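Local coordinates for protein glycoside hydrolase family 31 (PDB 5X3I) that hydrolyses the alpha-1,3-glucosidic linkage of the cyclic tetrasaccharide cyclobis-(1-6)-alpha-nigerosyl to give isomaltose, in the intracellular breakdown of this starch-derived sugar, at residues A[38-43]-A[137-142]; A[176-181]-A[237-242]; A[427-430]-A[436-439]. The protein carries 1 engineered substitution. All blocks are in the same frame, centred on the assembly; numbering follows the deposited sequence.

In the fold
The three contacts sample different regions of the chain, and none touches another. Interaction 2 is the buried one, a largely apolar meeting of two beta-sheets in the galactose mutarotase-like region. Interaction 1, about 14 Å from it at the nearest atoms, also brings together strands of two different sheets, but through a single arginine lying over a valine at a partly buried site. Interaction 3 belongs to the TIM-barrel region, about 38 Å from interaction 2 between centres; there two backbone hydrogen bonds and one from an arginine side chain hold two arms of a partly buried loop with an exposed side. The chemistry thus runs from hydrocarbon in the core, through a guanidinium face, to hydrogen bonds in an irregular loop.

Interaction 1: A[38-43]-A[137-142]; sequences DQRVPV and FEVSPA
Glu138 makes the first approach to Arg40 along the 137-142 segment, and does so with its backbone. Its side chain points away, yet Glu138 O stands 3.7 Å from Arg40 NH1, close but without a hydrogen bond. Val139 then turns its side chain toward the arginine. Its CB lies 3.5 Å above the guanidinium plane, over the centre, and with CG2 anti to the backbone N that methyl reaches to 3.4 Å from Arg40 NE. Arg40 stays extended until a bend at chi3 (78°), which swings the flat group round to Val43. There NE and NH2 grip the same carbonyl oxygen side-on, Val43 O lying 3.0 Å from NE and almost exactly in the guanidinium plane. NH1 bonds Tyr121 OH, so the group is held at its rim while Val139 packs on a face. With an alanine here, Val43 O is likely to lose both its guanidinium donors and a gap to open beside Val139. The arrangement links the edge strand 40-41 of one sheet to strand 130-139, at the edge of another. It implies a division of labour: the polar rim of the guanidinium is spent on oxygens, leaving a face for hydrocarbon.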
# COMPACT_ATOMS: atom_id res chain seq x y z
N ASP A 38 -15.23 -7.38 -22.08
CA ASP A 38 -15.69 -6.42 -23.07
C ASP A 38 -14.58 -5.73 -23.86
O ASP A 38 -14.84 -4.80 -24.62
CB ASP A 38 -16.57 -5.36 -22.40
CG ASP A 38 -15.83 -4.55 -21.37
OD1 ASP A 38 -14.73 -4.96 -20.95
OD2 ASP A 38 -16.34 -3.50 -20.96
N GLN A 39 -13.33 -6.13 -23.66
CA GLN A 39 -12.23 -5.30 -24.17
C GLN A 39 -11.38 -5.90 -25.29
O GLN A 39 -11.59 -7.02 -25.73
CB GLN A 39 -11.29 -4.92 -23.02
CG GLN A 39 -10.28 -5.98 -22.61
CD GLN A 39 -9.27 -5.45 -21.60
OE1 GLN A 39 -9.54 -5.41 -20.40
NE2 GLN A 39 -8.11 -5.03 -22.09
N ARG A 40 -10.41 -5.11 -25.72
CA ARG A 40 -9.44 -5.50 -26.72
C ARG A 40 -8.16 -5.97 -26.03
O ARG A 40 -7.58 -5.23 -25.22
CB ARG A 40 -9.17 -4.33 -27.65
CG ARG A 40 -8.11 -4.58 -28.68
CD ARG A 40 -8.08 -3.48 -29.71
NE ARG A 40 -7.41 -2.27 -29.24
CZ ARG A 40 -7.93 -1.05 -29.34
NH1 ARG A 40 -9.12 -0.88 -29.87
NH2 ARG A 40 -7.24 -0.01 -28.91
N VAL A 41 -7.76 -7.21 -26.29
CA VAL A 41 -6.55 -7.78 -25.71
C VAL A 41 -5.49 -8.18 -26.74
O VAL A 41 -5.74 -9.06 -27.56
CB VAL A 41 -6.87 -9.01 -24.87
CG1 VAL A 41 -5.62 -9.50 -24.17
CG2 VAL A 41 -7.97 -8.70 -23.86
N PRO A 42 -4.31 -7.55 -26.70
CA PRO A 42 -3.94 -6.41 -25.87
C PRO A 42 -4.58 -5.15 -26.40
O PRO A 42 -5.04 -5.13 -27.53
CB PRO A 42 -2.42 -6.36 -26.00
CG PRO A 42 -2.15 -6.95 -27.32
CD PRO A 42 -3.17 -8.04 -27.49
N VAL A 43 -4.62 -4.11 -25.57
CA VAL A 43 -5.17 -2.84 -25.98
C VAL A 43 -4.29 -2.23 -27.07
O VAL A 43 -4.79 -1.66 -28.02
CB VAL A 43 -5.29 -1.88 -24.79
CG1 VAL A 43 -5.88 -0.57 -25.24
CG2 VAL A 43 -6.14 -2.51 -23.70
N PHE A 137 -14.72 1.64 -33.71
CA PHE A 137 -13.50 1.61 -32.92
C PHE A 137 -12.31 1.53 -33.87
O PHE A 137 -12.42 0.99 -34.97
CB PHE A 137 -13.48 0.43 -31.95
CG PHE A 137 -14.69 0.34 -31.08
CD1 PHE A 137 -15.67 -0.60 -31.33
CD2 PHE A 137 -14.84 1.19 -29.99
CE1 PHE A 137 -16.79 -0.70 -30.52
CE2 PHE A 137 -15.96 1.10 -29.18
CZ PHE A 137 -16.93 0.16 -29.44
N GLU A 138 -11.17 2.07 -33.45
CA GLU A 138 -9.96 1.97 -34.24
C GLU A 138 -8.79 1.51 -33.40
O GLU A 138 -8.64 1.90 -32.24
CB GLU A 138 -9.63 3.32 -34.90
CG GLU A 138 -8.45 3.26 -35.85
CD GLU A 138 -8.24 4.55 -36.61
OE1 GLU A 138 -7.41 4.55 -37.55
OE2 GLU A 138 -8.90 5.55 -36.29
N VAL A 139 -7.95 0.66 -33.98
CA VAL A 139 -6.73 0.24 -33.32
C VAL A 139 -5.56 0.31 -34.30
O VAL A 139 -5.64 -0.15 -35.43
CB VAL A 139 -6.87 -1.18 -32.75
CG1 VAL A 139 -7.28 -2.17 -33.83
CG2 VAL A 139 -5.59 -1.60 -32.05
N SER A 140 -4.48 0.96 -33.86
CA SER A 140 -3.26 1.11 -34.63
C SER A 140 -2.12 0.32 -34.00
O SER A 140 -1.77 0.56 -32.85
CB SER A 140 -2.88 2.58 -34.73
OG SER A 140 -3.96 3.36 -35.23
N PRO A 141 -1.52 -0.61 -34.76
CA PRO A 141 -0.41 -1.43 -34.28
C PRO A 141 0.83 -0.61 -33.96
O PRO A 141 1.06 0.42 -34.59
CB PRO A 141 -0.15 -2.38 -35.44
CG PRO A 141 -0.61 -1.63 -36.64
CD PRO A 141 -1.81 -0.85 -36.18
N ALA A 142 1.63 -1.07 -33.01
CA ALA A 142 2.82 -0.33 -32.59
C ALA A 142 4.09 -1.13 -32.79
O ALA A 142 4.06 -2.35 -32.89
CB ALA A 142 2.69 0.09 -31.13

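Interaction 2: A[176-181]-A[237-242]; sequences FRLQLQ and WGFHVR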
# COMPACT_ATOMS: atom_id res chain seq x y z
N PHE A 176 14.76 1.30 -21.93
CA PHE A 176 16.21 1.40 -21.93
C PHE A 176 16.84 0.43 -20.94
O PHE A 176 16.15 -0.25 -20.19
CB PHE A 176 16.65 2.83 -21.62
CG PHE A 176 16.21 3.33 -20.27
CD1 PHE A 176 14.98 3.96 -20.11
CD2 PHE A 176 17.02 3.19 -19.16
CE1 PHE A 176 14.57 4.43 -18.87
CE2 PHE A 176 16.62 3.66 -17.92
CZ PHE A 176 15.39 4.27 -17.78
N ARG A 177 18.16 0.41 -20.93
CA ARG A 177 18.89 -0.55 -20.12
C ARG A 177 19.90 0.17 -19.24
O ARG A 177 20.62 1.05 -19.70
CB ARG A 177 19.61 -1.59 -20.99
CG ARG A 177 18.73 -2.71 -21.54
CD ARG A 177 18.00 -2.27 -22.79
NE ARG A 177 17.25 -3.36 -23.41
CZ ARG A 177 16.40 -3.20 -24.41
NH1 ARG A 177 15.75 -4.24 -24.91
NH2 ARG A 177 16.17 -1.99 -24.91
N LEU A 178 19.94 -0.21 -17.97
CA LEU A 178 20.97 0.30 -17.08
C LEU A 178 22.00 -0.79 -16.88
O LEU A 178 21.66 -1.93 -16.63
CB LEU A 178 20.37 0.73 -15.73
CG LEU A 178 19.41 1.91 -15.74
CD1 LEU A 178 18.80 2.10 -14.37
CD2 LEU A 178 20.12 3.18 -16.17
N GLN A 179 23.27 -0.42 -17.00
CA GLN A 179 24.36 -1.38 -16.89
C GLN A 179 24.61 -1.81 -15.45
O GLN A 179 24.81 -0.98 -14.57
CB GLN A 179 25.64 -0.80 -17.49
CG GLN A 179 26.23 -1.62 -18.62
CD GLN A 179 25.39 -1.58 -19.88
OE1 GLN A 179 24.85 -0.53 -20.24
NE2 GLN A 179 25.25 -2.72 -20.54
N LEU A 180 24.63 -3.12 -15.24
CA LEU A 180 24.89 -3.71 -13.93
C LEU A 180 26.24 -4.40 -13.93
O LEU A 180 26.72 -4.85 -14.97
CB LEU A 180 23.80 -4.71 -13.55
CG LEU A 180 22.36 -4.21 -13.61
CD1 LEU A 180 21.40 -5.29 -13.13
CD2 LEU A 180 22.20 -2.93 -12.82
N GLN A 181 26.86 -4.50 -12.76
CA GLN A 181 28.11 -5.21 -12.63
C GLN A 181 27.88 -6.48 -11.83
O GLN A 181 26.78 -6.71 -11.34
CB GLN A 181 29.17 -4.33 -11.97
CG GLN A 181 29.48 -3.06 -12.74
CD GLN A 181 30.32 -2.07 -11.95
OE1 GLN A 181 30.12 -1.88 -10.75
NE2 GLN A 181 31.26 -1.42 -12.62
N TRP A 237 25.26 3.13 -6.26
CA TRP A 237 24.47 4.21 -6.82
C TRP A 237 22.98 3.86 -6.77
O TRP A 237 22.60 2.81 -6.26
CB TRP A 237 24.91 4.52 -8.26
CG TRP A 237 24.88 3.34 -9.20
CD1 TRP A 237 25.74 2.29 -9.23
CD2 TRP A 237 23.95 3.12 -10.27
NE1 TRP A 237 25.39 1.41 -10.22
CE2 TRP A 237 24.30 1.90 -10.88
CE3 TRP A 237 22.85 3.83 -10.76
CZ2 TRP A 237 23.59 1.37 -11.96
CZ3 TRP A 237 22.14 3.30 -11.83
CH2 TRP A 237 22.52 2.08 -12.42
N GLY A 238 22.16 4.76 -7.29
CA GLY A 238 20.74 4.52 -7.37
C GLY A 238 20.09 5.39 -8.42
O GLY A 238 20.67 6.37 -8.86
N PHE A 239 18.87 5.05 -8.80
CA PHE A 239 18.15 5.78 -9.83
C PHE A 239 16.70 6.03 -9.45
O PHE A 239 16.10 5.25 -8.73
CB PHE A 239 18.20 5.02 -11.16
CG PHE A 239 17.43 3.73 -11.14
CD1 PHE A 239 16.10 3.69 -11.55
CD2 PHE A 239 18.02 2.57 -10.69
CE1 PHE A 239 15.39 2.51 -11.52
CE2 PHE A 239 17.31 1.38 -10.66
CZ PHE A 239 15.99 1.36 -11.07
N HIS A 240 16.15 7.11 -9.96
CA HIS A 240 14.73 7.40 -9.85
C HIS A 240 14.21 7.80 -11.22
O HIS A 240 14.65 8.80 -11.78
CB HIS A 240 14.48 8.51 -8.83
CG HIS A 240 13.09 9.05 -8.85
ND1 HIS A 240 12.81 10.38 -8.60
CD2 HIS A 240 11.90 8.45 -9.07
CE1 HIS A 240 11.51 10.57 -8.67
NE2 HIS A 240 10.93 9.42 -8.95
N VAL A 241 13.28 7.03 -11.76
CA VAL A 241 12.63 7.44 -13.00
C VAL A 241 11.60 8.49 -12.64
O VAL A 241 10.68 8.19 -11.86
CB VAL A 241 11.94 6.26 -13.69
CG1 VAL A 241 11.42 6.69 -15.05
CG2 VAL A 241 12.90 5.08 -13.81
N ARG A 242 11.69 9.70 -13.18
CA ARG A 242 10.76 10.65 -12.63
C ARG A 242 9.49 10.63 -13.45
O ARG A 242 9.31 11.40 -14.38
CB ARG A 242 11.37 12.06 -12.66
CG ARG A 242 12.71 12.19 -11.94
CD ARG A 242 13.39 13.52 -12.25
NE ARG A 242 14.49 13.76 -11.33
CZ ARG A 242 15.44 14.68 -11.51
NH1 ARG A 242 15.42 15.44 -12.60
NH2 ARG A 242 16.40 14.84 -10.60
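Leu178 and the rings of Trp237 and Phe239 make a buried, apolar contact between two beta-sheets of the galactose mutarotase-like region, in the manner of a beta-sandwich. Strands 170-179 and 237-241 belong to different sheets, and their short segments run nearly antiparallel (163°) with axes 10.6 Å apart, a separation filled by side chains. Leu178 is the pivot. With CG beside the backbone N (chi1 -65°), the leucine extends toward the opposing strand and sets CD1 over a face of the Phe239 ring. This is a CH-pi contact: the methyl lies 3.9 Å from the centroid of the Phe239 ring and only 16° from its normal, slightly displaced toward the CG-CD2 side. Trp237 comes in differently, presenting the edge of its six-membered ring. Its CH2 meets Leu178 CB at 4.2 Å, and its CZ2 lies 3.7 Å from the backbone oxygen Gln179 O, both partners near the indole plane. The same leucine therefore touches one aromatic ring on its face and the other at its rim. Neighbouring strands complete the packing, with Val159 against Leu178, Ala227 and Leu256 against Phe239, and Val229 against Trp237, whose ring also takes a cation-pi contact from Arg158. Within each sheet, strands are joined by backbone bonds such as that of Leu178 with Leu256. Between the segments, by contrast, cohesion probably comes from dispersion and close fit, consistent with a contact that relies on excluding water rather than on directional bonds.

Interaction 3: A[427-430]-A[436-439]; sequences AYRN and PQAL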
# COMPACT_ATOMS: atom_id res chain seq x y z
N ALA A 427 -18.73 12.09 -13.42
CA ALA A 427 -17.91 11.71 -12.27
C ALA A 427 -17.48 10.26 -12.35
O ALA A 427 -18.27 9.38 -12.70
CB ALA A 427 -18.67 11.96 -10.96
N TYR A 428 -16.22 10.01 -12.04
CA TYR A 428 -15.71 8.64 -11.97
C TYR A 428 -16.44 7.84 -10.90
O TYR A 428 -16.69 8.34 -9.82
CB TYR A 428 -14.22 8.64 -11.67
CG TYR A 428 -13.65 7.26 -11.44
CD1 TYR A 428 -13.48 6.38 -12.50
CD2 TYR A 428 -13.29 6.85 -10.17
CE1 TYR A 428 -12.96 5.13 -12.30
CE2 TYR A 428 -12.78 5.59 -9.96
CZ TYR A 428 -12.61 4.74 -11.03
OH TYR A 428 -12.10 3.48 -10.82
N ARG A 429 -16.77 6.60 -11.19
CA ARG A 429 -17.37 5.68 -10.27
C ARG A 429 -16.49 4.49 -9.95
O ARG A 429 -16.00 3.82 -10.81
CB ARG A 429 -18.70 5.18 -10.76
CG ARG A 429 -19.59 6.20 -11.39
CD ARG A 429 -20.19 7.15 -10.44
NE ARG A 429 -21.26 6.56 -9.67
CZ ARG A 429 -22.53 6.65 -9.97
NH1 ARG A 429 -22.86 7.28 -11.05
NH2 ARG A 429 -23.47 6.11 -9.23
N ASN A 430 -16.30 4.25 -8.69
CA ASN A 430 -15.51 3.16 -8.19
C ASN A 430 -15.84 1.86 -8.92
O ASN A 430 -16.93 1.40 -8.90
CB ASN A 430 -15.65 2.99 -6.69
CG ASN A 430 -14.60 2.07 -6.09
OD1 ASN A 430 -13.52 1.98 -6.55
ND2 ASN A 430 -14.94 1.47 -5.04
N PRO A 436 -19.46 0.07 -4.16
CA PRO A 436 -19.64 0.06 -5.61
C PRO A 436 -20.07 1.40 -6.16
O PRO A 436 -21.00 2.01 -5.63
CB PRO A 436 -20.75 -0.97 -5.81
CG PRO A 436 -21.58 -0.85 -4.57
CD PRO A 436 -20.59 -0.57 -3.46
N GLN A 437 -19.42 1.85 -7.22
CA GLN A 437 -19.80 3.08 -7.89
C GLN A 437 -19.65 4.32 -7.01
O GLN A 437 -20.25 5.35 -7.29
CB GLN A 437 -21.24 2.99 -8.39
CG GLN A 437 -21.53 1.77 -9.22
CD GLN A 437 -21.02 1.93 -10.62
OE1 GLN A 437 -21.64 2.63 -11.43
NE2 GLN A 437 -19.89 1.29 -10.92
N ALA A 438 -18.83 4.23 -5.97
CA ALA A 438 -18.60 5.38 -5.11
C ALA A 438 -17.76 6.42 -5.85
O ALA A 438 -16.90 6.06 -6.64
CB ALA A 438 -17.90 4.95 -3.82
N LEU A 439 -18.02 7.70 -5.59
CA LEU A 439 -17.19 8.78 -6.14
C LEU A 439 -15.88 8.92 -5.37
O LEU A 439 -15.81 8.57 -4.20
CB LEU A 439 -17.93 10.12 -6.10
CG LEU A 439 -19.38 10.06 -6.56
CD1 LEU A 439 -20.02 11.42 -6.48
CD2 LEU A 439 -19.44 9.52 -7.98
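Asn430 and Ala438 lie at the tight, buried side of this contact between two arms of a loop. Asn430 N donates to Ala438 O at 2.8 Å, and Gln437 N returns a bond to Asn430 O, arriving in the carbonyl plane on a lone pair. Asn430 CB and Ala438 CB pack 4.1 Å apart. Asn430 ND2 bonds Phe435 O, which ties the amide to the residues linking the two arms; its side chain comes about 8 Å from that of Glu474, a probable active-site residue. Arg429 belongs to the tight part too. It folds back at chi2 and chi3 (-72° and -75°), bringing NE to Gln437 O at 2.9 Å in a nearly straight bond (168°), while its CD lies 3.5 Å from Leu439 CD2, a methyl that also meets Ala427 CB. The loose side is the exposed side chain of Gln437, which crosses that of Arg429 at about a right angle and places OE1 over a guanidinium face, toward the rim and without a hydrogen bond. The paired arms lie in the TIM-barrel region, between helices 404-415 and 446-454. Tyr428 OH bonds His475 O in the loop after strand 467-470, and Leu439 rests on Met413 and Val414 of helix 404-415.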